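Local structure of dehalogenase (Rhodospirillaceae, 6A41) at residues D78-D84 with G129-V134; L2-R6 with C222-D227; L33-F39 with H56-V61. The protein probably removes halide from a halogenated substrate, using a Rossmann-type fold related to enoyl-(acyl carrier protein) reductases and short-chain dehydrogenases. All blocks are in the same frame, centred on the assembly; numbering follows the deposited sequence.

Contact 1 (D78-D84 with G129-V134); sequences DALVNND and GRIVFV
Asp78 begins the pairing through its carbonyl O, which takes a weak, bent bond from Arg130 N, while its carboxylate turns elsewhere, to Arg126 and the backbone of Val7. Opposite it, a CB on Gly129 would collide with the carbonyl O of the residue before. Ala79 sets its methyl against the root of the Arg130 side chain, CB to CB at 3.8 Å; the guanidinium goes on to bond Ser226 O. Leu80 N donates to Arg130 O (2.9 Å), and Leu80 O receives a nearly straight bond from Val132 N (2.8 Å, 175°). On the face it shares with Ile131, its CB and CD2 meet Ile131 CD1. Val81 reaches diagonally forward with CG1 to Val134 CG2 (3.7 Å). Asn82 continues the ladder, its N giving to Val132 O (2.7 Å) and its O accepting from Val134 N (2.8 Å). With CG beside the backbone N (chi1 -84°), its amide runs alongside Phe133 and puts OD1 over one ring face, near the rim, 3.7 Å from CE2. Asn83 lies beside Val134, but its amide bonds to Lys15 O and Ala17 N. Near Asp84 a water lies within hydrogen-bonding distance of its OD2 and Val134 O and may link them. Four firm parallel pairs, Ala79-Arg130 to Asn82-Phe133, join neighbouring central strands of the sheet, with helices 98-126 and 214-225 on its two faces, as in a Rossmann-type alpha/beta fold.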
loop_
_atom_site.group_PDB
_atom_site.type_symbol
_atom_site.label_atom_id
_atom_site.label_comp_id
_atom_site.label_asym_id
_atom_site.label_seq_id
_atom_site.Cartn_x
_atom_site.Cartn_y
_atom_site.Cartn_z
ATOM N N ASP A 78 1.181 -6.282 29.863
ATOM C CA ASP A 78 0.092 -5.771 29.045
ATOM C C ASP A 78 0.551 -5.475 27.622
ATOM O O ASP A 78 -0.272 -5.541 26.669
ATOM C CB ASP A 78 -0.478 -4.499 29.633
ATOM C CG ASP A 78 -1.258 -4.763 30.912
ATOM O OD1 ASP A 78 -2.236 -5.560 30.858
ATOM O OD2 ASP A 78 -0.848 -4.296 31.980
ATOM N N ALA A 79 1.800 -4.992 27.449
ATOM C CA ALA A 79 2.328 -4.696 26.148
ATOM C C ALA A 79 3.789 -5.068 26.000
ATOM O O ALA A 79 4.613 -4.836 26.963
ATOM C CB ALA A 79 2.236 -3.180 25.898
ATOM N N LEU A 80 4.107 -5.691 24.884
ATOM C CA LEU A 80 5.478 -5.945 24.484
ATOM C C LEU A 80 5.887 -4.933 23.435
ATOM O O LEU A 80 5.277 -4.904 22.325
ATOM C CB LEU A 80 5.684 -7.342 23.980
ATOM C CG LEU A 80 6.979 -7.745 23.243
ATOM C CD1 LEU A 80 8.127 -7.603 24.262
ATOM C CD2 LEU A 80 6.911 -9.148 22.700
ATOM N N VAL A 81 6.943 -4.191 23.684
ATOM C CA VAL A 81 7.481 -3.330 22.662
ATOM C C VAL A 81 8.756 -3.961 22.150
ATOM O O VAL A 81 9.798 -4.010 22.908
ATOM C CB VAL A 81 7.756 -1.920 23.235
ATOM C CG1 VAL A 81 8.432 -1.059 22.215
ATOM C CG2 VAL A 81 6.491 -1.272 23.742
ATOM N N ASN A 82 8.703 -4.543 20.967
ATOM C CA ASN A 82 9.859 -5.230 20.407
ATOM C C ASN A 82 10.692 -4.120 19.705
ATOM O O ASN A 82 10.382 -3.769 18.607
ATOM C CB ASN A 82 9.457 -6.245 19.389
ATOM C CG ASN A 82 9.046 -7.610 19.956
ATOM O OD1 ASN A 82 8.028 -8.155 19.532
ATOM N ND2 ASN A 82 9.890 -8.201 20.683
ATOM N N ASN A 83 11.704 -3.603 20.377
ATOM C CA ASN A 83 12.554 -2.529 19.973
ATOM C C ASN A 83 13.869 -3.138 19.454
ATOM O O ASN A 83 14.735 -3.505 20.182
ATOM C CB ASN A 83 12.727 -1.601 21.149
ATOM C CG ASN A 83 13.716 -0.499 20.887
ATOM O OD1 ASN A 83 13.542 0.317 19.950
ATOM N ND2 ASN A 83 14.730 -0.421 21.703
ATOM N N ASP A 84 13.907 -3.363 18.151
ATOM C CA ASP A 84 14.931 -4.145 17.482
ATOM C C ASP A 84 15.662 -3.257 16.473
ATOM O O ASP A 84 15.032 -2.497 15.724
ATOM C CB ASP A 84 14.287 -5.378 16.793
ATOM C CG ASP A 84 13.394 -6.131 17.768
ATOM O OD1 ASP A 84 13.933 -6.724 18.707
ATOM O OD2 ASP A 84 12.146 -6.032 17.621
ATOM N N GLY A 129 -3.857 -7.776 25.323
ATOM C CA GLY A 129 -2.501 -7.514 25.146
ATOM C C GLY A 129 -2.249 -6.616 23.950
ATOM O O GLY A 129 -3.128 -6.374 23.119
ATOM N N ARG A 130 -0.995 -6.230 23.849
ATOM C CA ARG A 130 -0.541 -5.379 22.799
ATOM C C ARG A 130 0.860 -5.832 22.416
ATOM O O ARG A 130 1.715 -6.055 23.295
ATOM C CB ARG A 130 -0.438 -3.926 23.256
ATOM C CG ARG A 130 -1.695 -3.319 23.720
ATOM C CD ARG A 130 -2.431 -2.836 22.505
ATOM N NE ARG A 130 -3.638 -2.127 22.905
ATOM C CZ ARG A 130 -4.765 -2.659 23.293
ATOM N NH1 ARG A 130 -4.985 -3.970 23.290
ATOM N NH2 ARG A 130 -5.747 -1.880 23.598
ATOM N N ILE A 131 1.127 -6.025 21.155
ATOM C CA ILE A 131 2.492 -6.263 20.724
ATOM C C ILE A 131 2.871 -5.164 19.683
ATOM O O ILE A 131 2.097 -4.990 18.694
ATOM C CB ILE A 131 2.613 -7.625 20.000
ATOM C CG1 ILE A 131 2.120 -8.867 20.723
ATOM C CG2 ILE A 131 4.042 -7.858 19.518
ATOM C CD1 ILE A 131 2.979 -9.329 21.759
ATOM N N VAL A 132 3.917 -4.389 19.924
ATOM C CA VAL A 132 4.340 -3.320 18.991
ATOM C C VAL A 132 5.756 -3.611 18.538
ATOM O O VAL A 132 6.659 -3.788 19.382
ATOM C CB VAL A 132 4.239 -1.910 19.575
ATOM C CG1 VAL A 132 4.805 -0.838 18.607
ATOM C CG2 VAL A 132 2.859 -1.600 20.196
ATOM N N PHE A 133 5.946 -3.798 17.236
ATOM C CA PHE A 133 7.254 -3.892 16.670
ATOM C C PHE A 133 7.772 -2.509 16.409
ATOM O O PHE A 133 7.153 -1.707 15.617
ATOM C CB PHE A 133 7.245 -4.774 15.411
ATOM C CG PHE A 133 6.937 -6.232 15.666
ATOM C CD1 PHE A 133 5.638 -6.663 15.818
ATOM C CD2 PHE A 133 7.916 -7.170 15.656
ATOM C CE1 PHE A 133 5.324 -8.002 16.026
ATOM C CE2 PHE A 133 7.604 -8.529 15.904
ATOM C CZ PHE A 133 6.313 -8.898 16.140
ATOM N N VAL A 134 8.909 -2.162 16.922
ATOM C CA VAL A 134 9.493 -0.861 16.504
ATOM C C VAL A 134 10.358 -1.143 15.294
ATOM O O VAL A 134 11.339 -1.888 15.401
ATOM C CB VAL A 134 10.363 -0.221 17.516
ATOM C CG1 VAL A 134 10.675 1.209 17.121
ATOM C CG2 VAL A 134 9.609 -0.220 18.842
HETATM O O HOH W 1 10.893 -4.753 15.692
#

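Contact 2 (L2-R6 with C222-D227)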
loop_
_atom_site.group_PDB
_atom_site.type_symbol
_atom_site.label_atom_id
_atom_site.label_comp_id
_atom_site.label_asym_id
_atom_site.label_seq_id
_atom_site.Cartn_x
_atom_site.Cartn_y
_atom_site.Cartn_z
ATOM N N LEU A 2 -2.851 7.915 30.316
ATOM C CA LEU A 2 -3.329 6.968 29.254
ATOM C C LEU A 2 -2.862 5.512 29.447
ATOM O O LEU A 2 -3.510 4.631 28.952
ATOM C CB LEU A 2 -2.905 7.316 27.824
ATOM C CG LEU A 2 -3.619 8.433 27.031
ATOM C CD1 LEU A 2 -3.633 7.990 25.551
ATOM C CD2 LEU A 2 -5.004 8.798 27.583
ATOM N N LEU A 3 -1.786 5.278 30.154
ATOM C CA LEU A 3 -1.279 3.892 30.306
ATOM C C LEU A 3 -1.260 3.576 31.859
ATOM O O LEU A 3 -0.501 2.756 32.323
ATOM C CB LEU A 3 0.157 3.822 29.675
ATOM C CG LEU A 3 0.285 3.997 28.183
ATOM C CD1 LEU A 3 1.784 4.008 27.847
ATOM C CD2 LEU A 3 -0.460 2.837 27.548
ATOM N N LYS A 4 -2.154 4.242 32.591
ATOM C CA LYS A 4 -2.296 4.005 34.041
ATOM C C LYS A 4 -2.452 2.447 34.215
ATOM O O LYS A 4 -3.229 1.838 33.520
ATOM C CB LYS A 4 -3.586 4.740 34.514
ATOM C CG LYS A 4 -3.925 4.559 35.968
ATOM C CD LYS A 4 -3.005 5.402 36.806
ATOM C CE LYS A 4 -3.277 5.199 38.310
ATOM N NZ LYS A 4 -1.941 5.031 38.979
ATOM N N ASP A 5 -1.646 1.874 35.070
ATOM C CA ASP A 5 -1.748 0.477 35.510
ATOM C C ASP A 5 -1.455 -0.465 34.314
ATOM O O ASP A 5 -2.113 -1.490 34.207
ATOM C CB ASP A 5 -3.159 0.191 36.077
ATOM C CG ASP A 5 -3.437 0.991 37.415
ATOM O OD1 ASP A 5 -2.543 1.218 38.219
ATOM O OD2 ASP A 5 -4.564 1.453 37.592
ATOM N N ARG A 6 -0.673 -0.031 33.300
ATOM C CA ARG A 6 -0.303 -0.981 32.237
ATOM C C ARG A 6 1.151 -1.346 32.435
ATOM O O ARG A 6 1.962 -0.435 32.609
ATOM C CB ARG A 6 -0.521 -0.389 30.822
ATOM C CG ARG A 6 -1.975 -0.086 30.462
ATOM C CD ARG A 6 -2.785 -1.390 30.362
ATOM N NE ARG A 6 -4.222 -1.097 30.267
ATOM C CZ ARG A 6 -5.095 -1.168 31.270
ATOM N NH1 ARG A 6 -4.728 -1.498 32.501
ATOM N NH2 ARG A 6 -6.364 -0.859 31.046
ATOM N N CYS A 222 3.533 4.381 22.625
ATOM C CA CYS A 222 2.642 4.437 23.736
ATOM C C CYS A 222 1.143 4.466 23.362
ATOM O O CYS A 222 0.315 3.739 23.921
ATOM C CB CYS A 222 2.940 5.598 24.662
ATOM S SG CYS A 222 4.457 5.284 25.602
ATOM N N PHE A 223 0.830 5.282 22.349
ATOM C CA PHE A 223 -0.519 5.273 21.880
ATOM C C PHE A 223 -0.960 3.817 21.434
ATOM O O PHE A 223 -2.053 3.346 21.898
ATOM C CB PHE A 223 -0.742 6.280 20.707
ATOM C CG PHE A 223 -2.122 6.054 20.018
ATOM C CD1 PHE A 223 -3.280 6.336 20.698
ATOM C CD2 PHE A 223 -2.174 5.482 18.753
ATOM C CE1 PHE A 223 -4.581 6.051 20.149
ATOM C CE2 PHE A 223 -3.400 5.218 18.150
ATOM C CZ PHE A 223 -4.561 5.494 18.838
ATOM N N LEU A 224 -0.141 3.096 20.669
ATOM C CA LEU A 224 -0.551 1.761 20.221
ATOM C C LEU A 224 -0.658 0.773 21.386
ATOM O O LEU A 224 -1.481 -0.155 21.287
ATOM C CB LEU A 224 0.391 1.195 19.165
ATOM C CG LEU A 224 0.322 2.045 17.880
ATOM C CD1 LEU A 224 1.515 1.657 17.015
ATOM C CD2 LEU A 224 -1.013 1.894 17.131
ATOM N N CYS A 225 0.111 0.985 22.469
ATOM C CA CYS A 225 -0.042 0.217 23.738
ATOM C C CYS A 225 -1.327 0.504 24.555
ATOM O O CYS A 225 -1.617 -0.266 25.455
ATOM C CB CYS A 225 1.186 0.350 24.636
ATOM S SG CYS A 225 2.726 -0.173 23.892
ATOM N N SER A 226 -2.021 1.610 24.284
ATOM C CA SER A 226 -3.119 2.094 25.108
ATOM C C SER A 226 -4.404 1.389 24.766
ATOM O O SER A 226 -4.607 0.764 23.626
ATOM C CB SER A 226 -3.329 3.672 24.986
ATOM O OG SER A 226 -3.952 3.993 23.695
ATOM N N ASP A 227 -5.322 1.546 25.690
ATOM C CA ASP A 227 -6.699 1.017 25.475
ATOM C C ASP A 227 -7.421 1.674 24.316
ATOM O O ASP A 227 -8.137 1.023 23.593
ATOM C CB ASP A 227 -7.526 1.162 26.722
ATOM C CG ASP A 227 -7.147 0.197 27.734
ATOM O OD1 ASP A 227 -6.203 -0.651 27.598
ATOM O OD2 ASP A 227 -7.752 0.336 28.802
#
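Leu3 carries the apolar part of the contact, straddling the end of helix 214-225 with its two methyls. CD1 rests on the side chain of Cys222, 3.7 Å from SG. CD2 reaches across the last turn to Ser226 CA (3.7 Å), with Cys225 CB somewhat farther off. CG stands beside the backbone N (chi1 -67°), which sends the forked end to the helix although the CB bond itself does not aim there. Leu2 adds a looser touch, its CD1 lying 4.4 Å from Ser226 CB.

The ionic part joins Arg6 to Asp227, whose side chains meet at about a right angle. NH2 donates to OD2 at 2.9 Å, on the syn lone pair of that oxygen and close to the guanidinium plane. OD1 takes only weak bonds from NE and NH2, at 3.4 Å and 3.5 Å. With one short bond and two weak ones, and the planes of the two groups 34° apart, the pairing is lopsided rather than an even two-pronged one. The other end of the guanidinium is steadied by NH1 bonding to Asp5 O, from above that carbonyl's plane.

Local hydrogen bonds shape both partners. Leu3 O accepts from Arg6 N (3.0 Å) to close a type II beta turn, with Asp5 at positive phi. Phe223 O accepts from both Ser226 N and Ser226 OG, the hydroxyl arriving in the carbonyl plane at 2.7 Å, which ties Ser226 back to the last part of helix 214-225. Next to this end, Phe223 stacks on Phe223 of the second subunit. The arrangement is that of an N-terminal turn leading into the first strand of a Rossmann-type fold, braced on the helix that precedes the last strand and borders a subunit interface.

Contact 3 (L33-F39 with H56-V61)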
loop_
_atom_site.group_PDB
_atom_site.type_symbol
_atom_site.label_atom_id
_atom_site.label_comp_id
_atom_site.label_asym_id
_atom_site.label_seq_id
_atom_site.Cartn_x
_atom_site.Cartn_y
_atom_site.Cartn_z
ATOM N N LEU A 33 9.046 -2.200 32.465
ATOM C CA LEU A 33 10.047 -3.206 32.601
ATOM C C LEU A 33 10.948 -3.175 31.369
ATOM O O LEU A 33 10.445 -3.118 30.234
ATOM C CB LEU A 33 9.399 -4.569 32.622
ATOM C CG LEU A 33 8.314 -4.793 33.644
ATOM C CD1 LEU A 33 7.832 -6.199 33.593
ATOM C CD2 LEU A 33 8.741 -4.299 35.049
ATOM N N ALA A 34 12.233 -3.189 31.564
ATOM C CA ALA A 34 13.156 -2.985 30.457
ATOM C C ALA A 34 14.162 -4.098 30.433
ATOM O O ALA A 34 14.796 -4.369 31.462
ATOM C CB ALA A 34 13.880 -1.640 30.578
ATOM N N HIS A 35 14.367 -4.632 29.252
ATOM C CA HIS A 35 15.469 -5.542 28.906
ATOM C C HIS A 35 16.581 -4.782 28.161
ATOM O O HIS A 35 16.316 -3.839 27.414
ATOM C CB HIS A 35 14.953 -6.677 28.031
ATOM C CG HIS A 35 16.009 -7.301 27.172
ATOM N ND1 HIS A 35 16.251 -6.848 25.900
ATOM C CD2 HIS A 35 16.898 -8.316 27.398
ATOM C CE1 HIS A 35 17.283 -7.519 25.392
ATOM N NE2 HIS A 35 17.697 -8.416 26.271
ATOM N N ASP A 36 17.818 -5.190 28.390
ATOM C CA ASP A 36 18.907 -4.781 27.546
ATOM C C ASP A 36 20.046 -5.814 27.714
ATOM O O ASP A 36 20.301 -6.252 28.822
ATOM C CB ASP A 36 19.381 -3.327 27.849
ATOM C CG ASP A 36 20.345 -2.782 26.780
ATOM O OD1 ASP A 36 19.810 -2.299 25.708
ATOM O OD2 ASP A 36 21.637 -2.883 27.004
ATOM N N PRO A 37 20.811 -6.085 26.640
ATOM C CA PRO A 37 21.983 -6.929 26.840
ATOM C C PRO A 37 22.954 -6.427 27.847
ATOM O O PRO A 37 23.716 -7.201 28.362
ATOM C CB PRO A 37 22.709 -6.892 25.484
ATOM C CG PRO A 37 21.627 -6.601 24.571
ATOM C CD PRO A 37 20.677 -5.682 25.239
ATOM N N SER A 38 22.978 -5.160 28.141
ATOM C CA SER A 38 23.884 -4.634 29.154
ATOM C C SER A 38 23.420 -4.817 30.576
ATOM O O SER A 38 24.204 -4.703 31.462
ATOM C CB SER A 38 24.163 -3.177 28.937
ATOM O OG SER A 38 23.106 -2.314 29.235
ATOM N N PHE A 39 22.147 -5.133 30.778
ATOM C CA PHE A 39 21.547 -5.235 32.075
ATOM C C PHE A 39 21.947 -6.492 32.929
ATOM O O PHE A 39 21.453 -6.617 34.050
ATOM C CB PHE A 39 20.021 -5.083 32.012
ATOM C CG PHE A 39 19.537 -3.712 31.628
ATOM C CD1 PHE A 39 20.395 -2.627 31.470
ATOM C CD2 PHE A 39 18.221 -3.487 31.410
ATOM C CE1 PHE A 39 19.950 -1.388 31.169
ATOM C CE2 PHE A 39 17.787 -2.235 31.042
ATOM C CZ PHE A 39 18.627 -1.189 30.976
ATOM N N HIS A 56 11.931 -0.404 35.733
ATOM C CA HIS A 56 12.704 -1.528 36.329
ATOM C C HIS A 56 13.614 -2.172 35.243
ATOM O O HIS A 56 13.130 -2.757 34.219
ATOM C CB HIS A 56 11.761 -2.576 36.860
ATOM C CG HIS A 56 12.466 -3.775 37.465
ATOM N ND1 HIS A 56 13.039 -3.752 38.728
ATOM C CD2 HIS A 56 12.659 -5.034 36.998
ATOM C CE1 HIS A 56 13.638 -4.922 38.962
ATOM N NE2 HIS A 56 13.366 -5.739 37.952
ATOM N N ALA A 57 14.900 -2.190 35.484
ATOM C CA ALA A 57 15.857 -2.867 34.591
ATOM C C ALA A 57 15.925 -4.362 34.995
ATOM O O ALA A 57 16.266 -4.691 36.151
ATOM C CB ALA A 57 17.206 -2.177 34.698
ATOM N N LEU A 58 15.620 -5.270 34.073
ATOM C CA LEU A 58 15.628 -6.701 34.366
ATOM C C LEU A 58 17.049 -7.231 34.258
ATOM O O LEU A 58 17.828 -6.872 33.313
ATOM C CB LEU A 58 14.782 -7.409 33.310
ATOM C CG LEU A 58 13.303 -7.029 33.447
ATOM C CD1 LEU A 58 12.592 -7.367 32.115
ATOM C CD2 LEU A 58 12.664 -7.862 34.528
ATOM N N SER A 59 17.432 -8.052 35.210
ATOM C CA SER A 59 18.832 -8.471 35.278
ATOM C C SER A 59 19.082 -9.718 34.383
ATOM O O SER A 59 20.207 -10.026 34.065
ATOM C CB SER A 59 19.243 -8.717 36.750
ATOM O OG SER A 59 18.369 -9.682 37.249
ATOM N N ALA A 60 18.038 -10.352 33.867
ATOM C CA ALA A 60 18.225 -11.488 32.904
ATOM C C ALA A 60 18.216 -10.954 31.521
ATOM O O ALA A 60 17.418 -10.037 31.201
ATOM C CB ALA A 60 17.162 -12.556 33.078
ATOM N N VAL A 61 19.154 -11.460 30.721
ATOM C CA VAL A 61 19.367 -10.916 29.374
ATOM C C VAL A 61 18.993 -11.868 28.285
ATOM O O VAL A 61 18.642 -11.388 27.217
ATOM C CB VAL A 61 20.800 -10.406 29.116
ATOM C CG1 VAL A 61 21.087 -9.276 30.133
ATOM C CG2 VAL A 61 21.841 -11.514 29.163
HETATM O O HOH W 2 19.838 -9.870 25.212
HETATM O O HOH W 3 17.540 -7.353 30.614
#
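Phe39 lays its ring between the methyl of Ala57 and the methylene of Asp36: Ala57 CB covers one face as a CH-pi contact (3.9 Å to the centroid), and Asp36 CB lies over the other. The root of the side chain is tight, with Phe39 CB 3.1 Å from Leu58 O. Replacing Phe39 with a serine is likely to uncover the Ala57 methyl and leave a gap between it and Asp36. Ahead of this corner the strands pair briefly. Ala34 N gives to His56 O (2.8 Å), and Leu58 N returns an almost straight bond to Ala34 O (2.9 Å, 176°), while Leu33 CD2 packs against His56 CB. Farther along, one water accepts from Asp36 N and lies where it can donate to Leu58 O or Ala60 O. His35, its CG anti to the backbone N (chi1 156°), swings its ring edge to Val61 O; the direct bond from NE2 is weak (3.3 Å), and a second water links the same two atoms. Its ND1 is taken by Asn12 N. Val61 CG1 presses on Asp36 O (3.4 Å), beside the Asx turn in which Asp36 OD2 receives Ser38 N and OG from opposite faces. The pair makes the edge of the parallel sheet in the beta-alpha-beta unit 31-34, 42-51, 56-57: Tyr48 of the connecting helix meets Phe39, helix 63-74 packs on Leu58, and strand 7-10 flanks Leu33.

Contacts 1 and 2 touch, their centres about 12 Å apart: Arg130 NH2 probably bonds to Ser226 O (2.9 Å), and the carbons of Arg130 lie along the carbonyls of Leu224 and Cys225. Contact 3 stands apart on the same sheet as contact 1, its centre about 15 Å from the latter's and 21 Å from that of contact 2, with nearest atoms about 7 Å away in both cases. Strand 7-10, which follows segment 2-6 of contact 2, runs between strands 31-34 and 79-83 and so connects all three. Contacts 1 and 3 extend to the C-terminal ends of their strands, where Rossmann-type folds usually place the active site; contact 2 lies at the other end of strand 7-10.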